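Side-chain contacts in putative TetR-family transcriptional regulator (Streptomyces coelicolor, PDB 2HXO), which probably binds regulatory DNA through an N-terminal helix-turn-helix and acts as a transcription factor, as other TetR-family proteins do: residues A83-S86 / P87-V91; W121-V124 / A125-F129; V141-A144 / H145-T148; Y199-T202 / R203-D207; G211-D214 / R215-F218. One frame throughout, in Å; residues are numbered along the deposited sequence.

Contact 1. Residues A83-S86 / P87-V91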
loop_
_atom_site.group_PDB
_atom_site.type_symbol
_atom_site.label_atom_id
_atom_site.label_comp_id
_atom_site.label_asym_id
_atom_site.label_seq_id
_atom_site.Cartn_x
_atom_site.Cartn_y
_atom_site.Cartn_z
ATOM N N ALA A 83 -24.005 -0.574 18.768
ATOM C CA ALA A 83 -24.525 -1.263 19.945
ATOM C C ALA A 83 -24.144 -2.749 20.029
ATOM O O ALA A 83 -24.134 -3.309 21.116
ATOM C CB ALA A 83 -26.066 -1.094 20.016
ATOM N N ALA A 84 -23.857 -3.391 18.897
ATOM C CA ALA A 84 -23.444 -4.808 18.889
ATOM C C ALA A 84 -21.992 -4.955 18.401
ATOM O O ALA A 84 -21.621 -5.986 17.833
ATOM C CB ALA A 84 -24.348 -5.638 17.989
ATOM N N ASP A 85 -21.174 -3.932 18.615
ATOM C CA ASP A 85 -19.790 -4.007 18.146
ATOM C C ASP A 85 -18.936 -5.060 18.808
ATOM O O ASP A 85 -18.867 -5.180 20.030
ATOM C CB ASP A 85 -19.079 -2.652 18.257
ATOM C CG ASP A 85 -19.417 -1.712 17.095
ATOM O OD1 ASP A 85 -20.120 -2.130 16.136
ATOM O OD2 ASP A 85 -18.970 -0.553 17.144
ATOM N N SER A 86 -18.318 -5.842 17.942
ATOM C CA SER A 86 -17.397 -6.906 18.286
ATOM C C SER A 86 -15.997 -6.380 17.942
ATOM O O SER A 86 -15.854 -5.279 17.422
ATOM C CB SER A 86 -17.704 -8.124 17.428
ATOM O OG SER A 86 -17.335 -7.892 16.086
ATOM N N PRO A 87 -14.947 -7.160 18.239
ATOM C CA PRO A 87 -13.589 -6.707 17.926
ATOM C C PRO A 87 -13.429 -6.499 16.431
ATOM O O PRO A 87 -12.764 -5.566 15.991
ATOM C CB PRO A 87 -12.728 -7.842 18.453
ATOM C CG PRO A 87 -13.512 -8.265 19.669
ATOM C CD PRO A 87 -14.911 -8.338 19.117
ATOM N N GLN A 88 -14.064 -7.374 15.659
ATOM C CA GLN A 88 -13.999 -7.297 14.206
ATOM C C GLN A 88 -14.614 -6.011 13.660
ATOM O O GLN A 88 -14.060 -5.408 12.729
ATOM C CB GLN A 88 -14.652 -8.536 13.579
ATOM C CG GLN A 88 -13.786 -9.802 13.679
ATOM C CD GLN A 88 -13.955 -10.580 14.994
ATOM O OE1 GLN A 88 -14.350 -10.024 16.028
ATOM N NE2 GLN A 88 -13.639 -11.875 14.955
ATOM N N ASP A 89 -15.744 -5.593 14.240
ATOM C CA ASP A 89 -16.415 -4.361 13.836
ATOM C C ASP A 89 -15.527 -3.182 14.169
ATOM O O ASP A 89 -15.404 -2.249 13.376
ATOM C CB ASP A 89 -17.739 -4.161 14.585
ATOM C CG ASP A 89 -18.756 -5.202 14.254
ATOM O OD1 ASP A 89 -18.953 -5.449 13.058
ATOM O OD2 ASP A 89 -19.368 -5.772 15.181
ATOM N N ALA A 90 -14.931 -3.219 15.359
ATOM C CA ALA A 90 -14.069 -2.143 15.800
ATOM C C ALA A 90 -12.897 -1.996 14.815
ATOM O O ALA A 90 -12.532 -0.887 14.430
ATOM C CB ALA A 90 -13.577 -2.416 17.210
ATOM N N VAL A 91 -12.325 -3.115 14.382
ATOM C CA VAL A 91 -11.226 -3.039 13.432
ATOM C C VAL A 91 -11.725 -2.404 12.128
ATOM O O VAL A 91 -11.022 -1.600 11.509
ATOM C CB VAL A 91 -10.615 -4.436 13.155
ATOM C CG1 VAL A 91 -9.728 -4.376 11.941
ATOM C CG2 VAL A 91 -9.824 -4.898 14.373
HETATM O O HOH W 1 -21.248 -7.619 15.661
#

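Contact 2. Residues W121-V124 / A125-F129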
loop_
_atom_site.group_PDB
_atom_site.type_symbol
_atom_site.label_atom_id
_atom_site.label_comp_id
_atom_site.label_asym_id
_atom_site.label_seq_id
_atom_site.Cartn_x
_atom_site.Cartn_y
_atom_site.Cartn_z
ATOM N N TRP A 121 9.910 8.107 15.974
ATOM C CA TRP A 121 9.202 8.703 17.096
ATOM C C TRP A 121 7.808 9.210 16.759
ATOM O O TRP A 121 7.178 9.889 17.570
ATOM C CB TRP A 121 10.056 9.825 17.699
ATOM C CG TRP A 121 11.068 9.294 18.687
ATOM C CD1 TRP A 121 10.823 8.873 19.971
ATOM C CD2 TRP A 121 12.460 9.050 18.446
ATOM N NE1 TRP A 121 11.975 8.380 20.536
ATOM C CE2 TRP A 121 12.995 8.475 19.623
ATOM C CE3 TRP A 121 13.308 9.257 17.349
ATOM C CZ2 TRP A 121 14.339 8.105 19.735
ATOM C CZ3 TRP A 121 14.647 8.890 17.459
ATOM C CH2 TRP A 121 15.149 8.319 18.646
ATOM N N GLY A 122 7.328 8.868 15.567
ATOM C CA GLY A 122 6.008 9.300 15.146
ATOM C C GLY A 122 4.921 8.850 16.104
ATOM O O GLY A 122 5.012 7.788 16.712
ATOM N N THR A 123 3.875 9.653 16.226
ATOM C CA THR A 123 2.790 9.327 17.133
ATOM C C THR A 123 1.599 8.649 16.468
ATOM O O THR A 123 0.774 8.054 17.149
ATOM C CB THR A 123 2.273 10.582 17.824
ATOM O OG1 THR A 123 1.630 11.415 16.855
ATOM C CG2 THR A 123 3.427 11.345 18.463
ATOM N N VAL A 124 1.497 8.735 15.148
ATOM C CA VAL A 124 0.355 8.135 14.487
ATOM C C VAL A 124 0.448 6.612 14.443
ATOM O O VAL A 124 -0.534 5.921 14.710
ATOM C CB VAL A 124 0.168 8.679 13.049
ATOM C CG1 VAL A 124 1.237 8.148 12.150
ATOM C CG2 VAL A 124 -1.205 8.270 12.512
ATOM N N ALA A 125 1.633 6.095 14.131
ATOM C CA ALA A 125 1.829 4.658 14.041
ATOM C C ALA A 125 1.401 3.928 15.313
ATOM O O ALA A 125 0.513 3.074 15.272
ATOM C CB ALA A 125 3.279 4.346 13.717
ATOM N N PRO A 126 2.018 4.256 16.465
ATOM C CA PRO A 126 1.647 3.584 17.717
ATOM C C PRO A 126 0.169 3.699 18.092
ATOM O O PRO A 126 -0.386 2.804 18.719
ATOM C CB PRO A 126 2.584 4.228 18.750
ATOM C CG PRO A 126 2.891 5.564 18.152
ATOM C CD PRO A 126 3.084 5.244 16.702
ATOM N N ARG A 127 -0.472 4.793 17.711
ATOM C CA ARG A 127 -1.892 4.949 18.026
ATOM C C ARG A 127 -2.778 4.022 17.170
ATOM O O ARG A 127 -3.771 3.483 17.655
ATOM C CB ARG A 127 -2.297 6.417 17.869
ATOM C CG ARG A 127 -1.753 7.257 19.009
ATOM C CD ARG A 127 -1.877 8.750 18.788
ATOM N NE ARG A 127 -1.570 9.460 20.025
ATOM C CZ ARG A 127 -1.191 10.734 20.098
ATOM N NH1 ARG A 127 -1.065 11.462 18.997
ATOM N NH2 ARG A 127 -0.916 11.271 21.281
ATOM N N ILE A 128 -2.403 3.830 15.910
ATOM C CA ILE A 128 -3.149 2.946 15.024
ATOM C C ILE A 128 -2.913 1.537 15.530
ATOM O O ILE A 128 -3.832 0.738 15.645
ATOM C CB ILE A 128 -2.644 2.984 13.561
ATOM C CG1 ILE A 128 -2.694 4.402 13.014
ATOM C CG2 ILE A 128 -3.486 2.049 12.715
ATOM C CD1 ILE A 128 -4.051 5.041 13.154
ATOM N N PHE A 129 -1.655 1.241 15.826
ATOM C CA PHE A 129 -1.302 -0.073 16.316
ATOM C C PHE A 129 -1.973 -0.411 17.638
ATOM O O PHE A 129 -2.345 -1.555 17.867
ATOM C CB PHE A 129 0.214 -0.220 16.423
ATOM C CG PHE A 129 0.824 -0.889 15.224
ATOM C CD1 PHE A 129 1.209 -0.139 14.104
ATOM C CD2 PHE A 129 0.940 -2.277 15.178
ATOM C CE1 PHE A 129 1.704 -0.761 12.957
ATOM C CE2 PHE A 129 1.431 -2.917 14.033
ATOM C CZ PHE A 129 1.815 -2.159 12.918
#

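Contact 3. Residues V141-A144 / H145-T148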
loop_
_atom_site.group_PDB
_atom_site.type_symbol
_atom_site.label_atom_id
_atom_site.label_comp_id
_atom_site.label_asym_id
_atom_site.label_seq_id
_atom_site.Cartn_x
_atom_site.Cartn_y
_atom_site.Cartn_z
ATOM N N VAL A 141 -6.181 -13.942 20.153
ATOM C CA VAL A 141 -4.967 -14.266 19.418
ATOM C C VAL A 141 -3.795 -14.477 20.391
ATOM O O VAL A 141 -3.513 -13.625 21.229
ATOM C CB VAL A 141 -4.588 -13.128 18.439
ATOM C CG1 VAL A 141 -3.206 -13.401 17.823
ATOM C CG2 VAL A 141 -5.664 -12.973 17.358
ATOM N N PRO A 142 -3.102 -15.621 20.290
ATOM C CA PRO A 142 -1.966 -15.868 21.192
ATOM C C PRO A 142 -1.013 -14.682 21.140
ATOM O O PRO A 142 -0.842 -14.055 20.089
ATOM C CB PRO A 142 -1.345 -17.146 20.629
ATOM C CG PRO A 142 -2.546 -17.886 20.109
ATOM C CD PRO A 142 -3.339 -16.776 19.406
ATOM N N GLU A 143 -0.408 -14.363 22.278
ATOM C CA GLU A 143 0.522 -13.244 22.361
ATOM C C GLU A 143 1.650 -13.282 21.325
ATOM O O GLU A 143 2.115 -12.231 20.877
ATOM C CB GLU A 143 1.104 -13.164 23.776
ATOM C CG GLU A 143 2.353 -12.284 23.919
ATOM C CD GLU A 143 2.617 -11.848 25.363
ATOM O OE1 GLU A 143 2.383 -12.657 26.295
ATOM O OE2 GLU A 143 3.066 -10.692 25.563
ATOM N N ALA A 144 2.079 -14.478 20.930
ATOM C CA ALA A 144 3.156 -14.602 19.947
ATOM C C ALA A 144 2.762 -14.053 18.577
ATOM O O ALA A 144 3.625 -13.792 17.734
ATOM C CB ALA A 144 3.607 -16.061 19.822
ATOM N N HIS A 145 1.468 -13.845 18.349
ATOM C CA HIS A 145 1.036 -13.321 17.061
ATOM C C HIS A 145 0.427 -11.926 17.106
ATOM O O HIS A 145 -0.045 -11.426 16.082
ATOM C CB HIS A 145 0.046 -14.285 16.419
ATOM C CG HIS A 145 0.598 -15.659 16.214
ATOM N ND1 HIS A 145 1.605 -15.931 15.308
ATOM C CD2 HIS A 145 0.292 -16.839 16.805
ATOM C CE1 HIS A 145 1.892 -17.220 15.352
ATOM N NE2 HIS A 145 1.111 -17.793 16.252
ATOM N N TRP A 146 0.449 -11.286 18.273
ATOM C CA TRP A 146 -0.145 -9.945 18.398
ATOM C C TRP A 146 0.410 -8.938 17.400
ATOM O O TRP A 146 -0.348 -8.177 16.786
ATOM C CB TRP A 146 0.048 -9.364 19.803
ATOM C CG TRP A 146 -0.733 -10.024 20.891
ATOM C CD1 TRP A 146 -1.682 -10.994 20.751
ATOM C CD2 TRP A 146 -0.574 -9.815 22.300
ATOM N NE1 TRP A 146 -2.116 -11.420 21.993
ATOM C CE2 TRP A 146 -1.452 -10.712 22.961
ATOM C CE3 TRP A 146 0.228 -8.959 23.072
ATOM C CZ2 TRP A 146 -1.547 -10.783 24.360
ATOM C CZ3 TRP A 146 0.136 -9.028 24.477
ATOM C CH2 TRP A 146 -0.745 -9.937 25.101
ATOM N N PHE A 147 1.731 -8.926 17.233
ATOM C CA PHE A 147 2.340 -7.981 16.311
ATOM C C PHE A 147 2.113 -8.384 14.869
ATOM O O PHE A 147 1.844 -7.540 14.008
ATOM C CB PHE A 147 3.841 -7.842 16.567
ATOM C CG PHE A 147 4.456 -6.674 15.840
ATOM C CD1 PHE A 147 3.955 -5.379 16.035
ATOM C CD2 PHE A 147 5.499 -6.862 14.937
ATOM C CE1 PHE A 147 4.487 -4.277 15.333
ATOM C CE2 PHE A 147 6.042 -5.774 14.229
ATOM C CZ PHE A 147 5.530 -4.475 14.428
ATOM N N THR A 148 2.219 -9.681 14.606
ATOM C CA THR A 148 2.019 -10.190 13.263
ATOM C C THR A 148 0.611 -9.847 12.769
ATOM O O THR A 148 0.436 -9.267 11.691
ATOM C CB THR A 148 2.225 -11.727 13.218
ATOM O OG1 THR A 148 3.537 -12.045 13.682
ATOM C CG2 THR A 148 2.082 -12.246 11.808
HETATM O O HOH W 2 3.930 -11.275 16.714
#

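Contact 4. Residues Y199-T202 / R203-D207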
loop_
_atom_site.group_PDB
_atom_site.type_symbol
_atom_site.label_atom_id
_atom_site.label_comp_id
_atom_site.label_asym_id
_atom_site.label_seq_id
_atom_site.Cartn_x
_atom_site.Cartn_y
_atom_site.Cartn_z
ATOM N N TYR A 199 -6.360 -15.715 -21.001
ATOM C CA TYR A 199 -6.815 -15.135 -19.751
ATOM C C TYR A 199 -8.185 -15.650 -19.331
ATOM O O TYR A 199 -9.115 -14.864 -19.158
ATOM C CB TYR A 199 -6.872 -13.608 -19.859
ATOM C CG TYR A 199 -5.552 -12.958 -20.155
ATOM C CD1 TYR A 199 -5.025 -12.958 -21.448
ATOM C CD2 TYR A 199 -4.838 -12.310 -19.153
ATOM C CE1 TYR A 199 -3.823 -12.320 -21.735
ATOM C CE2 TYR A 199 -3.635 -11.667 -19.422
ATOM C CZ TYR A 199 -3.133 -11.671 -20.714
ATOM O OH TYR A 199 -1.952 -11.014 -20.982
ATOM N N PRO A 200 -8.323 -16.973 -19.135
ATOM C CA PRO A 200 -9.611 -17.553 -18.729
ATOM C C PRO A 200 -10.232 -16.943 -17.473
ATOM O O PRO A 200 -11.435 -16.687 -17.435
ATOM C CB PRO A 200 -9.290 -19.045 -18.571
ATOM C CG PRO A 200 -7.812 -19.066 -18.306
ATOM C CD PRO A 200 -7.289 -18.018 -19.239
ATOM N N PHE A 201 -9.412 -16.694 -16.457
ATOM C CA PHE A 201 -9.898 -16.114 -15.210
ATOM C C PHE A 201 -10.333 -14.666 -15.375
ATOM O O PHE A 201 -11.464 -14.302 -15.054
ATOM C CB PHE A 201 -8.815 -16.172 -14.129
ATOM C CG PHE A 201 -9.206 -15.467 -12.860
ATOM C CD1 PHE A 201 -9.996 -16.108 -11.907
ATOM C CD2 PHE A 201 -8.869 -14.129 -12.663
ATOM C CE1 PHE A 201 -10.451 -15.430 -10.783
ATOM C CE2 PHE A 201 -9.318 -13.442 -11.548
ATOM C CZ PHE A 201 -10.112 -14.090 -10.603
ATOM N N THR A 202 -9.412 -13.840 -15.856
ATOM C CA THR A 202 -9.665 -12.417 -16.048
ATOM C C THR A 202 -10.892 -12.208 -16.924
ATOM O O THR A 202 -11.701 -11.317 -16.672
ATOM C CB THR A 202 -8.442 -11.709 -16.694
ATOM O OG1 THR A 202 -7.261 -11.992 -15.928
ATOM C CG2 THR A 202 -8.650 -10.208 -16.729
ATOM N N ARG A 203 -11.032 -13.041 -17.949
ATOM C CA ARG A 203 -12.172 -12.935 -18.846
ATOM C C ARG A 203 -13.469 -13.313 -18.122
ATOM O O ARG A 203 -14.517 -12.706 -18.350
ATOM C CB ARG A 203 -11.956 -13.832 -20.073
ATOM C CG ARG A 203 -12.745 -13.393 -21.294
ATOM C CD ARG A 203 -12.481 -11.927 -21.622
ATOM N NE ARG A 203 -13.589 -11.359 -22.386
ATOM C CZ ARG A 203 -13.871 -11.681 -23.645
ATOM N NH1 ARG A 203 -13.114 -12.564 -24.287
ATOM N NH2 ARG A 203 -14.928 -11.142 -24.249
ATOM N N ALA A 204 -13.384 -14.298 -17.229
ATOM C CA ALA A 204 -14.541 -14.752 -16.465
ATOM C C ALA A 204 -15.076 -13.689 -15.503
ATOM O O ALA A 204 -16.272 -13.648 -15.215
ATOM C CB ALA A 204 -14.177 -16.011 -15.687
ATOM N N VAL A 205 -14.195 -12.825 -15.014
ATOM C CA VAL A 205 -14.584 -11.791 -14.058
ATOM C C VAL A 205 -14.581 -10.391 -14.658
ATOM O O VAL A 205 -15.061 -9.445 -14.041
ATOM C CB VAL A 205 -13.623 -11.801 -12.839
ATOM C CG1 VAL A 205 -14.144 -10.888 -11.744
ATOM C CG2 VAL A 205 -13.462 -13.218 -12.322
ATOM N N ALA A 206 -14.034 -10.267 -15.861
ATOM C CA ALA A 206 -13.939 -8.986 -16.558
ATOM C C ALA A 206 -15.078 -7.999 -16.300
ATOM O O ALA A 206 -14.843 -6.869 -15.867
ATOM C CB ALA A 206 -13.804 -9.228 -18.062
ATOM N N ASP A 207 -16.304 -8.425 -16.577
ATOM C CA ASP A 207 -17.479 -7.575 -16.397
ATOM C C ASP A 207 -17.667 -7.056 -14.975
ATOM O O ASP A 207 -18.151 -5.938 -14.775
ATOM C CB ASP A 207 -18.736 -8.332 -16.845
ATOM C CG ASP A 207 -18.817 -9.729 -16.256
ATOM O OD1 ASP A 207 -19.696 -10.509 -16.679
ATOM O OD2 ASP A 207 -18.002 -10.049 -15.369
#

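Contact 5. Residues G211-D214 / R215-F218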
loop_
_atom_site.group_PDB
_atom_site.type_symbol
_atom_site.label_atom_id
_atom_site.label_comp_id
_atom_site.label_asym_id
_atom_site.label_seq_id
_atom_site.Cartn_x
_atom_site.Cartn_y
_atom_site.Cartn_z
ATOM N N GLY A 211 -18.708 -1.144 -12.117
ATOM C CA GLY A 211 -19.630 -1.053 -10.999
ATOM C C GLY A 211 -19.061 -1.647 -9.723
ATOM O O GLY A 211 -19.763 -1.817 -8.723
ATOM N N HIS A 212 -17.778 -1.981 -9.766
ATOM C CA HIS A 212 -17.097 -2.539 -8.612
ATOM C C HIS A 212 -16.880 -1.409 -7.616
ATOM O O HIS A 212 -16.210 -0.427 -7.931
ATOM C CB HIS A 212 -15.755 -3.138 -9.044
ATOM C CG HIS A 212 -14.772 -3.296 -7.927
ATOM N ND1 HIS A 212 -13.678 -2.470 -7.776
ATOM C CD2 HIS A 212 -14.731 -4.168 -6.890
ATOM C CE1 HIS A 212 -13.005 -2.828 -6.695
ATOM N NE2 HIS A 212 -13.623 -3.856 -6.141
ATOM N N ASP A 213 -17.458 -1.537 -6.425
ATOM C CA ASP A 213 -17.311 -0.511 -5.397
ATOM C C ASP A 213 -16.023 -0.721 -4.608
ATOM O O ASP A 213 -15.809 -1.777 -4.009
ATOM C CB ASP A 213 -18.517 -0.518 -4.449
ATOM C CG ASP A 213 -18.405 0.541 -3.349
ATOM O OD1 ASP A 213 -17.632 1.512 -3.519
ATOM O OD2 ASP A 213 -19.098 0.413 -2.318
ATOM N N ASP A 214 -15.166 0.293 -4.615
ATOM C CA ASP A 214 -13.890 0.229 -3.918
ATOM C C ASP A 214 -14.072 0.073 -2.408
ATOM O O ASP A 214 -13.444 -0.780 -1.788
ATOM C CB ASP A 214 -13.075 1.492 -4.208
ATOM C CG ASP A 214 -12.815 1.694 -5.689
ATOM O OD1 ASP A 214 -12.046 0.898 -6.274
ATOM O OD2 ASP A 214 -13.384 2.647 -6.270
ATOM N N ARG A 215 -14.939 0.899 -1.830
ATOM C CA ARG A 215 -15.203 0.886 -0.397
ATOM C C ARG A 215 -15.628 -0.493 0.103
ATOM O O ARG A 215 -15.142 -0.969 1.134
ATOM C CB ARG A 215 -16.275 1.932 -0.061
ATOM C CG ARG A 215 -16.469 2.249 1.431
ATOM C CD ARG A 215 -17.111 3.630 1.571
ATOM N NE ARG A 215 -16.947 4.240 2.889
ATOM C CZ ARG A 215 -17.584 3.839 3.989
ATOM N NH1 ARG A 215 -18.433 2.820 3.932
ATOM N NH2 ARG A 215 -17.373 4.466 5.144
ATOM N N GLU A 216 -16.537 -1.136 -0.621
ATOM C CA GLU A 216 -16.992 -2.462 -0.228
ATOM C C GLU A 216 -15.865 -3.473 -0.392
ATOM O O GLU A 216 -15.734 -4.412 0.396
ATOM C CB GLU A 216 -18.203 -2.877 -1.062
ATOM C CG GLU A 216 -19.468 -2.101 -0.694
ATOM C CD GLU A 216 -19.722 -2.080 0.811
ATOM O OE1 GLU A 216 -20.028 -3.152 1.386
ATOM O OE2 GLU A 216 -19.606 -0.987 1.424
ATOM N N GLN A 217 -15.057 -3.289 -1.425
ATOM C CA GLN A 217 -13.935 -4.177 -1.659
ATOM C C GLN A 217 -13.038 -4.079 -0.423
ATOM O O GLN A 217 -12.633 -5.088 0.159
ATOM C CB GLN A 217 -13.157 -3.729 -2.899
ATOM C CG GLN A 217 -11.879 -4.524 -3.131
ATOM C CD GLN A 217 -12.168 -5.999 -3.283
ATOM O OE1 GLN A 217 -12.968 -6.384 -4.133
ATOM N NE2 GLN A 217 -11.525 -6.836 -2.453
ATOM N N PHE A 218 -12.747 -2.842 -0.036
ATOM C CA PHE A 218 -11.922 -2.544 1.115
ATOM C C PHE A 218 -12.379 -3.310 2.351
ATOM O O PHE A 218 -11.586 -4.022 2.973
ATOM C CB PHE A 218 -11.960 -1.044 1.393
ATOM C CG PHE A 218 -11.064 -0.615 2.527
ATOM C CD1 PHE A 218 -9.685 -0.809 2.451
ATOM C CD2 PHE A 218 -11.599 -0.036 3.677
ATOM C CE1 PHE A 218 -8.848 -0.435 3.500
ATOM C CE2 PHE A 218 -10.770 0.340 4.733
ATOM C CZ PHE A 218 -9.381 0.138 4.640
#

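Contact 1. Residues A83-S86 / P87-V91
Ser86 OG stands between its own backbone N and carbonyl carbon (chi1 71°), and Asp89 CG lies anti to its carbonyl carbon (chi1 -65°); together these rotations turn the two side chains into a capping box at the start of helix 87-104. Ser86 is the N-cap. Its amide gives the firmer bond, Ser86 N to Asp89 OD2 at 3.0 Å and nearly straight (161°), reaching the oxygen on the anti side of the carboxylate. The reciprocal bond, Asp89 N to Ser86 OG, is weak at 3.4 Å. Ser86 OG also donates weakly to Asp89 OD2, 3.1 Å away. A water adds a further bridge, donating to Ala84 O and to the same Asp89 OD2. Behind the box, Ala90 N bonds to Ser86 O and begins the regular helical pattern, while Pro87 packs on Gln135 and Ala138 of helix 124-138. Asp85 approaches from the loop, its OD1 3.5 Å from Asp89 CB, and its other oxygen is bonded to Gly82 N. With two acidic groups so close, some mutual repulsion is likely; the three donors around Asp89 OD2, and the positive end of the helix dipole, would offset it and favour a charged Asp89.

Contact 2. Residues W121-V124 / A125-F129
This is a local contact at the entry to helix 124-138 of the all-helical TetR C-terminal domain, where the loop from helix 107-118 turns into the helix and side chains one turn apart lie alongside each other. Thr123 and Arg127 form the outer pair. They point the same way, and Thr123 CB sits over one face of the guanidinium, 3.6 Å from Arg127 NH1. The arginine chain is extended from CG to NE (chi2 169°, chi3 169°), which carries it along the loop backbone, with CD 3.2 Å from Thr123 O. The hydroxyl and the guanidinium do not bond to each other: both turn to Asp69 of helix 60-76, Thr123 OG1 by a hydrogen bond and Arg127 NH1 by a salt bridge to the same carboxylate oxygen. One acidic group thus holds both members of the pair. Arg127 NE also reaches Tyr199 OH of the second subunit in a weak hydrogen bond.

The inner pair is apolar. Val124 and Ile128 lie side by side and both touch Val72 of helix 60-76, so the polar and apolar pairs face the same neighbouring helix. Pro126, whose ring nitrogen has no hydrogen to give, fits at the first turn, its CD 3.2 Å from Gly122 O; its ring packs on Trp191 of the second subunit. The first regular backbone bond follows, Ile128 N to Val124 O at 3.1 Å, and beside it Val124 CG2 meets Ile128 CG1 at 4.2 Å.

Contact 3. Residues V141-A144 / H145-T148
Trp146 lays one face of its indole over Glu143, in the turn that leads into helix 146-166 of the TetR C-terminal domain. Glu143 CA sits over the face of the five-membered ring, 3.3 Å from its centroid, a CH-pi contact. From there the glutamate continues over the same face, along the six-membered ring: with CG anti to the backbone N (chi1 165°) and the chain extended, CB lies near CZ2 and the carboxylate ends 3.5 Å from CZ3 through OE2. The carboxylate is tilted only moderately against the indole, the two planes standing 24° apart.

The edge of the ring is used as well. Trp146 NE1 donates to Val141 O at 2.7 Å, with the oxygen close to the ring plane; the bond is short but bent, 137° at the hydrogen. Held at this edge and packed over a face, the indole has its rotation well defined. It also touches Gln137 of helix 124-138 and packs on Phe201 of the second subunit.

The turn itself is closed by His145 N to Pro142 O and Trp146 N to Glu143 O. One turn on, a water donates to Ala144 O and accepts from Thr148 N. His145 and Val141 both rest on Leu232, and where their side chains cross, at about a right angle, Val141 CG1 meets His145 CB at 3.7 Å.

Contact 4. Residues Y199-T202 / R203-D207
Phe201 and Val205 make the packed side of helix 200-205, a short helix of the TetR C-terminal domain. Val205 CG2 lies over one face of the phenyl ring, offset toward its rim, in a CH-pi contact 4.2 Å from the centroid; CZ is the nearest ring atom, at 3.9 Å. The ring swings forward over the next turn because its CG is anti to the backbone N (chi1 174°), which brings its face under Val205 CG2, the two side chains running at a slant to each other. Both residues are buried with the help of the second subunit, where Phe201 meets the ring of Phe129 and Val205 packs on Phe147.

Pro200 and Ala204 form the exposed side, where the two side chains make no contact of their own and the link is through the backbone, Ala204 N to Pro200 O, with Ala204 CB 3.3 Å from that same oxygen. Arg203 is partly exposed; its chain bends at chi2 (53°) and turns off to touch Pro196, while its amide bonds to Tyr199 O at 2.9 Å.

The backbone bonding weakens toward Ala206. Val205 N bonds to Phe201 O but makes only a weak second bond to Thr202 O, and Ala206 N meets Thr202 O at 2.7 Å with a strongly bent angle of 122°, again weak. Ala206 is the first residue to leave helical angles, and its carbonyl is taken by Ser188 OG. The short helix thus touches helix 182-191 of its own chain and helix 124-138 of the second subunit, whose Glu130 receives a hydrogen bond from Thr202 N.

Contact 5. Residues G211-D214 / R215-F218
His212 NE2 donates to Gln217 OE1 at 3.3 Å, meeting the amide oxygen on a lone pair in the carbonyl plane. Gln217 CG is anti to the backbone N (chi1 174°) and the chain then bends at chi2, folding the amide back toward the imidazole; the two planes stand 34° apart. Gln217 CB packs against His212 NE2, also at 3.3 Å. The other end of the amide, NE2, bonds to Thr148 O of the second subunit, and the His212 ring meets Phe147 of that subunit edge-to-face, so the second subunit helps to hold both groups.

Asp213 is the N-cap of helix 214-230. Its carboxylate spreads over two amides, both weakly: OD1 takes Arg215 N at 3.2 Å and OD2 takes Glu216 N at 3.4 Å. Glu216 OE2 is 4.0 Å from Asp213 OD2, a likely mild repulsion that the helix start would partly offset. Backbone bonds follow from Gln217 N to Asp213 O and from Phe218 N to Asp214 O.

Farther out, Arg215 forms a salt bridge with Asp100, and Phe218 stacks on Trp99, both of helix 87-104. An aspartate accepting from first-turn amides is a classic N-cap; here it opens helix 214-230, which reaches the second subunit, consistent with the helical dimer interface of TetR regulators.

In the fold
All five contacts are local, and four start long helices of the C-terminal domain; contact 4 spans the short helix 200-205. Contacts 1 and 3 lie at the surface, while contacts 2, 4 and 5 are partly buried. Side-chain caps open the helices of contacts 1 (serine-aspartate box) and 5 (aspartate); in contact 3 an indole instead holds the preceding turn. Contact 2 sets a polar couple held by one aspartate beside an apolar one, and contact 4 is mainly CH-pi. Contacts 2 and 3 touch through Phe129 and Phe147. Across the dimer contact 4 meets contacts 2 and 3 of the partner and contact 5 meets its contact 3, whereas the segments of contact 1 touch no residue of the second subunit.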